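PDB 4NOB: polymeric immunoglobulin receptor from Mus musculus, which probably binds polymeric immunoglobulins such as IgA and IgM through its immunoglobulin-like domains and carries them across mucosal epithelia. Local coordinates for residues I71-P74 against F79-N82; S6-P11 against Y94-G99; Q12-S15 against S21-I24; T52-S55 against Y59-K62. All coordinates share one frame; numbering follows the deposited sequence.

Interaction 1: I71-P74 against F79-N82; sequences INFP and FVIN. With NAG (2-acetamido-2-deoxy-beta-D-glucopyranose), chain B.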
loop_
_atom_site.group_PDB
_atom_site.type_symbol
_atom_site.label_atom_id
_atom_site.label_comp_id
_atom_site.label_asym_id
_atom_site.label_seq_id
_atom_site.Cartn_x
_atom_site.Cartn_y
_atom_site.Cartn_z
ATOM N N ILE A 71 5.420 -7.341 1.986
ATOM C CA ILE A 71 5.643 -8.738 2.273
ATOM C C ILE A 71 4.430 -9.549 1.826
ATOM O O ILE A 71 3.296 -9.257 2.288
ATOM C CB ILE A 71 5.796 -9.009 3.776
ATOM C CG1 ILE A 71 6.818 -8.072 4.423
ATOM C CG2 ILE A 71 6.167 -10.475 3.997
ATOM C CD1 ILE A 71 6.895 -8.098 5.949
ATOM N N ASN A 72 4.637 -10.466 0.929
ATOM C CA ASN A 72 3.625 -11.402 0.496
ATOM C C ASN A 72 3.542 -12.512 1.479
ATOM O O ASN A 72 4.528 -13.127 1.856
ATOM C CB ASN A 72 3.804 -11.913 -0.921
ATOM C CG ASN A 72 2.607 -12.742 -1.428
ATOM O OD1 ASN A 72 1.485 -12.389 -1.180
ATOM N ND2 ASN A 72 2.903 -13.823 -2.144
ATOM N N PHE A 73 2.308 -12.878 1.857
ATOM C CA PHE A 73 2.014 -14.018 2.726
ATOM C C PHE A 73 1.104 -15.004 1.977
ATOM O O PHE A 73 -0.131 -15.016 2.222
ATOM C CB PHE A 73 1.385 -13.559 4.051
ATOM C CG PHE A 73 2.276 -12.791 4.947
ATOM C CD1 PHE A 73 3.332 -13.422 5.575
ATOM C CD2 PHE A 73 2.004 -11.457 5.223
ATOM C CE1 PHE A 73 4.159 -12.744 6.441
ATOM C CE2 PHE A 73 2.858 -10.803 6.105
ATOM C CZ PHE A 73 3.943 -11.448 6.661
ATOM N N PRO A 74 1.633 -15.803 1.075
ATOM C CA PRO A 74 0.796 -16.730 0.354
ATOM C C PRO A 74 0.082 -17.691 1.263
ATOM O O PRO A 74 -1.036 -18.128 0.912
ATOM C CB PRO A 74 1.740 -17.393 -0.601
ATOM C CG PRO A 74 3.067 -17.127 -0.025
ATOM C CD PRO A 74 3.049 -15.890 0.690
ATOM N N PHE A 79 -1.106 -9.788 1.443
ATOM C CA PHE A 79 0.214 -9.121 1.514
ATOM C C PHE A 79 0.111 -7.866 2.351
ATOM O O PHE A 79 -0.994 -7.362 2.589
ATOM C CB PHE A 79 0.795 -8.777 0.097
ATOM C CG PHE A 79 0.024 -7.800 -0.766
ATOM C CD1 PHE A 79 -1.106 -8.219 -1.451
ATOM C CD2 PHE A 79 0.502 -6.470 -0.964
ATOM C CE1 PHE A 79 -1.810 -7.313 -2.250
ATOM C CE2 PHE A 79 -0.200 -5.639 -1.797
ATOM C CZ PHE A 79 -1.283 -6.063 -2.442
ATOM N N VAL A 80 1.246 -7.442 2.880
ATOM C CA VAL A 80 1.312 -6.315 3.815
ATOM C C VAL A 80 2.262 -5.248 3.263
ATOM O O VAL A 80 3.337 -5.607 2.754
ATOM C CB VAL A 80 1.689 -6.761 5.196
ATOM C CG1 VAL A 80 1.708 -5.632 6.165
ATOM C CG2 VAL A 80 0.780 -7.837 5.680
ATOM N N ILE A 81 1.822 -3.997 3.361
ATOM C CA ILE A 81 2.672 -2.879 3.052
ATOM C C ILE A 81 2.959 -2.145 4.329
ATOM O O ILE A 81 2.064 -1.645 5.001
ATOM C CB ILE A 81 1.955 -1.936 2.047
ATOM C CG1 ILE A 81 1.504 -2.662 0.793
ATOM C CG2 ILE A 81 2.869 -0.802 1.679
ATOM C CD1 ILE A 81 0.030 -2.764 0.631
ATOM N N ASN A 82 4.228 -2.112 4.683
ATOM C CA ASN A 82 4.695 -1.361 5.887
ATOM C C ASN A 82 5.335 -0.078 5.450
ATOM O O ASN A 82 6.187 -0.093 4.550
ATOM C CB ASN A 82 5.688 -2.229 6.647
ATOM C CG ASN A 82 5.064 -3.460 7.306
ATOM O OD1 ASN A 82 3.951 -3.418 7.710
ATOM N ND2 ASN A 82 5.821 -4.498 7.401
HETATM C C1 NAG B . -0.926 -13.889 7.524
HETATM C C2 NAG B . -1.454 -13.135 8.733
HETATM C C3 NAG B . -0.343 -12.339 9.431
HETATM C C4 NAG B . 0.796 -13.270 9.739
HETATM C C5 NAG B . 1.208 -13.899 8.413
HETATM C C6 NAG B . 2.399 -14.872 8.617
HETATM C C7 NAG B . -3.781 -12.307 8.613
HETATM C C8 NAG B . -4.737 -11.252 8.061
HETATM N N2 NAG B . -2.494 -12.226 8.235
HETATM O O3 NAG B . -0.873 -11.843 10.678
HETATM O O4 NAG B . 1.951 -12.570 10.306
HETATM O O5 NAG B . 0.149 -14.704 7.936
HETATM O O6 NAG B . 2.045 -15.862 9.620
HETATM O O7 NAG B . -4.216 -13.249 9.297
#

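Interaction 2: S6-P11 against Y94-G99; sequences SPIFGP and YKCGLG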
loop_
_atom_site.group_PDB
_atom_site.type_symbol
_atom_site.label_atom_id
_atom_site.label_comp_id
_atom_site.label_asym_id
_atom_site.label_seq_id
_atom_site.Cartn_x
_atom_site.Cartn_y
_atom_site.Cartn_z
ATOM N N SER A 6 -15.409 -7.999 -6.020
ATOM C CA SER A 6 -14.619 -7.509 -4.865
ATOM C C SER A 6 -13.419 -8.434 -4.614
ATOM O O SER A 6 -13.327 -8.991 -3.527
ATOM C CB SER A 6 -15.444 -7.509 -3.626
ATOM O OG SER A 6 -16.575 -6.643 -3.813
ATOM N N PRO A 7 -12.503 -8.607 -5.566
ATOM C CA PRO A 7 -11.426 -9.552 -5.376
ATOM C C PRO A 7 -10.418 -9.153 -4.246
ATOM O O PRO A 7 -9.840 -10.026 -3.649
ATOM C CB PRO A 7 -10.711 -9.596 -6.737
ATOM C CG PRO A 7 -11.149 -8.334 -7.396
ATOM C CD PRO A 7 -12.540 -8.081 -6.943
ATOM N N ILE A 8 -10.145 -7.854 -4.126
ATOM C CA ILE A 8 -9.172 -7.295 -3.197
ATOM C C ILE A 8 -9.925 -6.529 -2.129
ATOM O O ILE A 8 -10.883 -5.772 -2.411
ATOM C CB ILE A 8 -8.155 -6.414 -3.913
ATOM C CG1 ILE A 8 -7.596 -6.990 -5.233
ATOM C CG2 ILE A 8 -7.029 -6.020 -2.949
ATOM C CD1 ILE A 8 -6.877 -8.316 -5.077
ATOM N N PHE A 9 -9.501 -6.663 -0.893
ATOM C CA PHE A 9 -9.995 -5.887 0.241
ATOM C C PHE A 9 -8.818 -5.348 1.055
ATOM O O PHE A 9 -7.747 -6.007 1.121
ATOM C CB PHE A 9 -10.982 -6.672 1.143
ATOM C CG PHE A 9 -11.640 -5.882 2.230
ATOM C CD1 PHE A 9 -12.423 -4.788 1.969
ATOM C CD2 PHE A 9 -11.408 -6.131 3.568
ATOM C CE1 PHE A 9 -13.025 -4.044 2.974
ATOM C CE2 PHE A 9 -11.986 -5.427 4.543
ATOM C CZ PHE A 9 -12.792 -4.371 4.317
ATOM N N GLY A 10 -8.997 -4.274 1.744
ATOM C CA GLY A 10 -7.963 -3.663 2.587
ATOM C C GLY A 10 -8.641 -2.604 3.438
ATOM O O GLY A 10 -9.854 -2.601 3.556
ATOM N N PRO A 11 -7.868 -1.739 4.066
ATOM C CA PRO A 11 -8.442 -0.690 4.908
ATOM C C PRO A 11 -8.809 0.511 4.016
ATOM O O PRO A 11 -7.965 1.148 3.400
ATOM C CB PRO A 11 -7.281 -0.349 5.807
ATOM C CG PRO A 11 -6.042 -0.648 5.007
ATOM C CD PRO A 11 -6.405 -1.665 4.005
ATOM N N TYR A 94 -4.249 6.027 -2.585
ATOM C CA TYR A 94 -3.398 4.891 -2.979
ATOM C C TYR A 94 -4.211 3.703 -3.423
ATOM O O TYR A 94 -5.419 3.602 -3.174
ATOM C CB TYR A 94 -2.491 4.507 -1.782
ATOM C CG TYR A 94 -1.549 5.585 -1.334
ATOM C CD1 TYR A 94 -1.956 6.577 -0.480
ATOM C CD2 TYR A 94 -0.247 5.573 -1.729
ATOM C CE1 TYR A 94 -1.079 7.599 -0.090
ATOM C CE2 TYR A 94 0.661 6.551 -1.297
ATOM C CZ TYR A 94 0.241 7.550 -0.460
ATOM O OH TYR A 94 1.161 8.487 -0.003
ATOM N N LYS A 95 -3.498 2.727 -4.019
ATOM C CA LYS A 95 -4.081 1.429 -4.285
ATOM C C LYS A 95 -3.121 0.306 -3.871
ATOM O O LYS A 95 -1.917 0.484 -4.063
ATOM C CB LYS A 95 -4.467 1.243 -5.776
ATOM C CG LYS A 95 -5.490 2.189 -6.296
ATOM C CD LYS A 95 -5.737 1.880 -7.758
ATOM C CE LYS A 95 -6.535 2.984 -8.412
ATOM N NZ LYS A 95 -7.929 3.101 -7.897
ATOM N N CYS A 96 -3.658 -0.739 -3.302
ATOM C CA CYS A 96 -2.914 -2.002 -3.252
ATOM C C CYS A 96 -3.492 -2.906 -4.325
ATOM O O CYS A 96 -4.709 -2.872 -4.548
ATOM C CB CYS A 96 -2.952 -2.645 -1.886
ATOM S SG CYS A 96 -4.618 -3.136 -1.388
ATOM N N GLY A 97 -2.694 -3.690 -5.016
ATOM C CA GLY A 97 -3.180 -4.511 -6.041
ATOM C C GLY A 97 -2.302 -5.634 -6.467
ATOM O O GLY A 97 -1.155 -5.808 -6.023
ATOM N N LEU A 98 -2.861 -6.392 -7.442
ATOM C CA LEU A 98 -2.216 -7.545 -8.062
ATOM C C LEU A 98 -2.103 -7.292 -9.572
ATOM O O LEU A 98 -3.053 -6.838 -10.205
ATOM C CB LEU A 98 -3.018 -8.823 -7.851
ATOM C CG LEU A 98 -2.718 -9.616 -6.565
ATOM C CD1 LEU A 98 -2.923 -8.799 -5.354
ATOM C CD2 LEU A 98 -3.587 -10.883 -6.566
ATOM N N GLY A 99 -0.947 -7.707 -10.119
ATOM C CA GLY A 99 -0.717 -7.597 -11.568
ATOM C C GLY A 99 0.034 -6.314 -11.827
ATOM O O GLY A 99 1.002 -6.056 -11.264
#

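Interaction 3: Q12-S15 against S21-I24; sequences QEVS and SVSI. With EDO (1,2-ethanediol), chain F.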
loop_
_atom_site.group_PDB
_atom_site.type_symbol
_atom_site.label_atom_id
_atom_site.label_comp_id
_atom_site.label_asym_id
_atom_site.label_seq_id
_atom_site.Cartn_x
_atom_site.Cartn_y
_atom_site.Cartn_z
ATOM N N GLN A 12 -10.071 0.887 3.978
ATOM C CA GLN A 12 -10.553 1.953 3.125
ATOM C C GLN A 12 -9.889 3.279 3.509
ATOM O O GLN A 12 -9.568 4.083 2.649
ATOM C CB GLN A 12 -12.088 2.047 3.280
ATOM C CG GLN A 12 -12.724 3.144 2.447
ATOM C CD GLN A 12 -14.240 3.274 2.691
ATOM O OE1 GLN A 12 -14.842 2.425 3.389
ATOM N NE2 GLN A 12 -14.792 4.358 2.261
ATOM N N GLU A 13 -9.756 3.537 4.817
ATOM C CA GLU A 13 -9.102 4.703 5.296
ATOM C C GLU A 13 -8.164 4.342 6.365
ATOM O O GLU A 13 -8.423 3.469 7.219
ATOM C CB GLU A 13 -10.150 5.695 5.785
ATOM C CG GLU A 13 -9.514 7.067 5.944
ATOM C CD GLU A 13 -9.335 7.455 7.365
ATOM O OE1 GLU A 13 -9.175 6.530 8.199
ATOM O OE2 GLU A 13 -9.354 8.700 7.629
ATOM N N VAL A 14 -6.936 4.869 6.256
ATOM C CA VAL A 14 -5.906 4.682 7.254
ATOM C C VAL A 14 -5.514 6.047 7.798
ATOM O O VAL A 14 -5.230 6.928 7.022
ATOM C CB VAL A 14 -4.643 4.011 6.656
ATOM C CG1 VAL A 14 -3.554 3.922 7.704
ATOM C CG2 VAL A 14 -5.011 2.614 6.102
ATOM N N SER A 15 -5.686 6.248 9.113
ATOM C CA SER A 15 -5.371 7.550 9.743
ATOM C C SER A 15 -4.136 7.355 10.610
ATOM O O SER A 15 -4.054 6.380 11.364
ATOM C CB SER A 15 -6.480 7.960 10.634
ATOM O OG SER A 15 -7.638 8.168 9.861
ATOM N N SER A 21 4.246 4.756 11.974
ATOM C CA SER A 21 4.301 3.699 11.001
ATOM C C SER A 21 2.917 3.134 10.829
ATOM O O SER A 21 2.081 3.100 11.778
ATOM C CB SER A 21 5.196 2.595 11.499
ATOM O OG SER A 21 6.541 2.959 11.722
ATOM N N VAL A 22 2.676 2.607 9.623
ATOM C CA VAL A 22 1.480 1.857 9.360
ATOM C C VAL A 22 1.784 0.510 8.709
ATOM O O VAL A 22 2.853 0.301 8.151
ATOM C CB VAL A 22 0.471 2.552 8.488
ATOM C CG1 VAL A 22 -0.119 3.760 9.189
ATOM C CG2 VAL A 22 1.093 2.874 7.152
ATOM N N SER A 23 0.854 -0.453 8.889
ATOM C CA SER A 23 0.967 -1.773 8.312
ATOM C C SER A 23 -0.312 -2.110 7.674
ATOM O O SER A 23 -1.331 -2.335 8.413
ATOM C CB SER A 23 1.291 -2.777 9.372
ATOM O OG SER A 23 1.558 -4.065 8.918
ATOM N N ILE A 24 -0.341 -2.064 6.345
ATOM C CA ILE A 24 -1.615 -2.154 5.567
ATOM C C ILE A 24 -1.731 -3.514 4.977
ATOM O O ILE A 24 -0.882 -3.917 4.201
ATOM C CB ILE A 24 -1.585 -1.125 4.480
ATOM C CG1 ILE A 24 -1.677 0.307 5.128
ATOM C CG2 ILE A 24 -2.686 -1.299 3.438
ATOM C CD1 ILE A 24 -1.318 1.417 4.227
HETATM C C1 EDO F . -2.829 0.774 10.163
HETATM O O1 EDO F . -1.490 0.327 10.505
HETATM C C2 EDO F . -3.101 0.340 8.735
HETATM O O2 EDO F . -4.226 -0.546 8.482
#

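Interaction 4: T52-S55 against Y59-K62; sequences TLIS and YLSK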
loop_
_atom_site.group_PDB
_atom_site.type_symbol
_atom_site.label_atom_id
_atom_site.label_comp_id
_atom_site.label_asym_id
_atom_site.label_seq_id
_atom_site.Cartn_x
_atom_site.Cartn_y
_atom_site.Cartn_z
ATOM N N THR A 52 3.619 3.395 -9.062
ATOM C CA THR A 52 4.170 2.377 -8.158
ATOM C C THR A 52 5.169 2.937 -7.251
ATOM O O THR A 52 6.155 3.587 -7.681
ATOM C CB THR A 52 4.753 1.200 -8.896
ATOM O OG1 THR A 52 3.768 0.682 -9.778
ATOM C CG2 THR A 52 5.142 0.040 -7.958
ATOM N N LEU A 53 4.995 2.692 -5.946
ATOM C CA LEU A 53 5.948 3.068 -4.933
ATOM C C LEU A 53 6.702 1.861 -4.355
ATOM O O LEU A 53 7.867 2.009 -3.964
ATOM C CB LEU A 53 5.260 3.791 -3.743
ATOM C CG LEU A 53 4.615 5.115 -4.179
ATOM C CD1 LEU A 53 3.800 5.661 -3.034
ATOM C CD2 LEU A 53 5.652 6.126 -4.685
ATOM N N ILE A 54 6.094 0.689 -4.371
ATOM C CA ILE A 54 6.800 -0.537 -3.939
ATOM C C ILE A 54 6.147 -1.703 -4.594
ATOM O O ILE A 54 4.884 -1.663 -4.782
ATOM C CB ILE A 54 6.878 -0.598 -2.358
ATOM C CG1 ILE A 54 7.711 -1.773 -1.952
ATOM C CG2 ILE A 54 5.508 -0.605 -1.747
ATOM C CD1 ILE A 54 8.100 -1.722 -0.441
ATOM N N SER A 55 6.872 -2.734 -5.003
ATOM C CA SER A 55 6.259 -3.885 -5.538
ATOM C C SER A 55 7.035 -5.157 -5.110
ATOM O O SER A 55 8.244 -5.077 -4.745
ATOM C CB SER A 55 6.132 -3.785 -7.071
ATOM O OG SER A 55 7.452 -4.100 -7.609
ATOM N N TYR A 59 10.876 -3.566 -6.434
ATOM C CA TYR A 59 11.002 -2.184 -6.826
ATOM C C TYR A 59 10.640 -1.282 -5.662
ATOM O O TYR A 59 9.669 -1.592 -4.935
ATOM C CB TYR A 59 10.051 -1.821 -7.995
ATOM C CG TYR A 59 10.034 -0.397 -8.342
ATOM C CD1 TYR A 59 11.055 0.136 -9.116
ATOM C CD2 TYR A 59 9.085 0.503 -7.817
ATOM C CE1 TYR A 59 11.038 1.490 -9.429
ATOM C CE2 TYR A 59 9.108 1.834 -8.047
ATOM C CZ TYR A 59 10.060 2.336 -8.879
ATOM O OH TYR A 59 10.122 3.685 -9.099
ATOM N N LEU A 60 11.417 -0.228 -5.480
ATOM C CA LEU A 60 11.178 0.750 -4.468
ATOM C C LEU A 60 11.349 2.153 -4.983
ATOM O O LEU A 60 12.408 2.453 -5.543
ATOM C CB LEU A 60 12.070 0.551 -3.238
ATOM C CG LEU A 60 11.754 1.330 -1.925
ATOM C CD1 LEU A 60 10.449 0.716 -1.362
ATOM C CD2 LEU A 60 12.873 1.254 -0.930
ATOM N N SER A 61 10.411 3.058 -4.766
ATOM C CA SER A 61 10.582 4.440 -5.071
ATOM C C SER A 61 11.565 5.079 -4.145
ATOM O O SER A 61 11.623 4.785 -2.959
ATOM C CB SER A 61 9.238 5.153 -4.860
ATOM O OG SER A 61 9.418 6.600 -4.920
ATOM N N LYS A 62 12.332 6.051 -4.662
ATOM C CA LYS A 62 13.238 6.780 -3.769
ATOM C C LYS A 62 12.495 7.482 -2.656
ATOM O O LYS A 62 13.074 7.755 -1.588
ATOM C CB LYS A 62 14.055 7.797 -4.588
ATOM C CG LYS A 62 13.256 8.903 -5.178
ATOM C CD LYS A 62 14.114 9.743 -6.162
ATOM C CE LYS A 62 13.228 10.795 -6.809
ATOM N NZ LYS A 62 14.041 11.452 -7.906
HETATM O O HOH W 1 7.884 5.067 -8.974
#

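Interaction 1: I71-P74 against F79-N82
Ile71 O is approached by two groups of the 79-82 strand. Val80 N donates to Ile71 O over 2.8 Å, tilted 21° from the carbonyl plane. The CA-H of Phe79 adds a weaker contact, with Phe79 CA 3.2 Å from Ile71 O. Ile71 N returns a bond to Val80 O, in the carbonyl plane. Ile71 and Val80 thus form a hydrogen-bonded pair of the antiparallel hairpin between strands 68-73 and 78-83. Asn72 and Phe79 form the next, non-hydrogen-bonded pair, with their side chains on the other face of the sheet. There Phe79 faces the core, and the Asn72 amide bonds to Tyr28 and Arg35.

Phe73 CG, anti to the carbonyl carbon (chi1 -68°), brings the ring over Ile71 CG2. C5 of the attached N-acetylglucosamine sits over the opposite face, 3.6 Å above the plane and offset toward the rim. Val80 CG2 meets the edge, in plane, 3.6 Å from Phe73 CE2. A serine at Phe73 would probably leave the sugar without its aromatic floor and Val80 CG2 without the ring edge it packs on. Held between Ile71 and the sugar, the ring probably limits how the glycan can move over the strand.

Interaction 2: S6-P11 against Y94-G99
Ile8 is the residue of 6-11 whose side chain meets strand 92-98, where it touches Cys96 and Leu98. It points its side chain inward, and its two branches take different partners. CG2, anti to the backbone N, comes within 4.1 Å of Cys96 SG. CG1 lies beside the backbone N, and chi2 of -60° folds the chain end round, so that Ile8 CD1 stands 4.0 Å from Leu98 CD1. The Ile8 and Leu98 side chains cross obliquely. Both contacts are apolar, and no hydrogen bond joins the two segments.

Cys96 SG is one half of the disulfide to Cys26, the bond that pins the two sheets of the immunoglobulin V-set sandwich together. Ile8 thus packs one methyl against the sulfur from the N-terminal segment. Phe79 touches both Cys96 and Leu98 from strand 78-83, while Leu105, Phe107 and Tyr28 also touch Ile8. All three residues of the contact are buried.

Phe9 turns its side chain the other way, and its ring meets that of Phe107 with the planes at about 70°. The chain next passes Gly10, which has no side chain. A CB there would lie toward Cys96 SG but would clash with Pro11 CD. At Pro11 the chain moves on toward strand 13-17, which runs parallel to strand 105-114 in the sheet that also holds strand 92-98.

Interaction 3: Q12-S15 against S21-I24
Val14 meets Val22 and Ile24 by apolar contact alone. A chi1 of 176° turns the Val14 CG1 methyl away from the backbone N, 3.7 Å from Val22 CG1. The second methyl, Val14 CG2, lies 4.2 Å from Ile24 CG1. One valine thus spans two residues of the facing strand. An aspartate in place of Val14 would probably cost Val22 and Ile24 the methyls that bridge to them from the other sheet and place a charge there.

No backbone bond crosses, and the nearest CA atoms, of Val14 and Val22, are 8.2 Å apart. Each strand bonds to its own sheet. The Val14 backbone bonds to Ser110 and Glu112 of strand 105-114; that of Val22 bonds to Ile83 and that of Ile24 to Ile81. This is the V-set sandwich near its edge, where the N-terminal strand has joined the sheet opposite strand 22-27.

Within 12-15, where Ser15 points away from 21-24, Ser15 OG donates to Glu13 OE1 over 2.8 Å, on the syn side and 29° out of the carboxylate plane. A separate polar contact involves a 1,2-ethanediol, probably from the crystallisation liquor, beside the apolar groups. Ser23 N donates to its O1 at 3.0 Å, and its C2 is 3.8 Å from Val14 CG1.

Interaction 4: T52-S55 against Y59-K62
Ile54 and Leu60 both extend their side chains anti to the backbone N, with chi1 of -174° and -168°. They lie side by side and point the same way. Chi2 of 70° turns one branch of the leucine inward, and Leu60 CD1 stands 3.5 Å from Ile54 CD1. The Tyr59 ring runs along the hairpin toward Thr52. Thr52 O meets the ring edge, near its plane, 3.5 Å from Tyr59 CE2. Beyond the ring, a water donates to Thr52 O at 2.6 Å and also bonds to Tyr59 OH.

The segments form a short hairpin of strand 54-55 with the weakly bonded strand 59-60. By position these are the C' and C'' strands; C'' is characteristic of V-set domains. The chain turns a corner at Leu53. Leu53 and Ile54 both face Trp41 in a classic beta bulge.

The backbones are held by Ser61 N donating to Leu53 O at 2.9 Å, and by Ser55 N donating to Tyr59 O at 3.0 Å. The return bond from Tyr59 N to Ser55 O is weak. Around them, Leu53 CD2 rests 3.7 Å from Ser61 CB, while Ser61 OG bonds to Glu63 N. Ser55 OG stands 3.5 Å from Tyr59 CB. Ile54 also packs on Ala68 and Leu70 of strand 68-73.

From the N terminus, interaction 2 opens first, at 6-11, and closes last, at 94-99. The other three contacts lie within that span. Interaction 3 closes the short loop between strands 13-17 and 22-27, which belong to different sheets. Interaction 4 then closes a hairpin at the edge of the larger sheet, and interaction 1 a second hairpin in the three-stranded sheet. These three follow in series and none cross. Interaction 2 lays the N-terminal segment against strand 92-98 beside the disulfide that joins the sheets, and interaction 1 packs against it there. Ser23 and Ile24 of interaction 3 bond to Asn82 and Ile81. Leu53 of interaction 4 touches Tyr94.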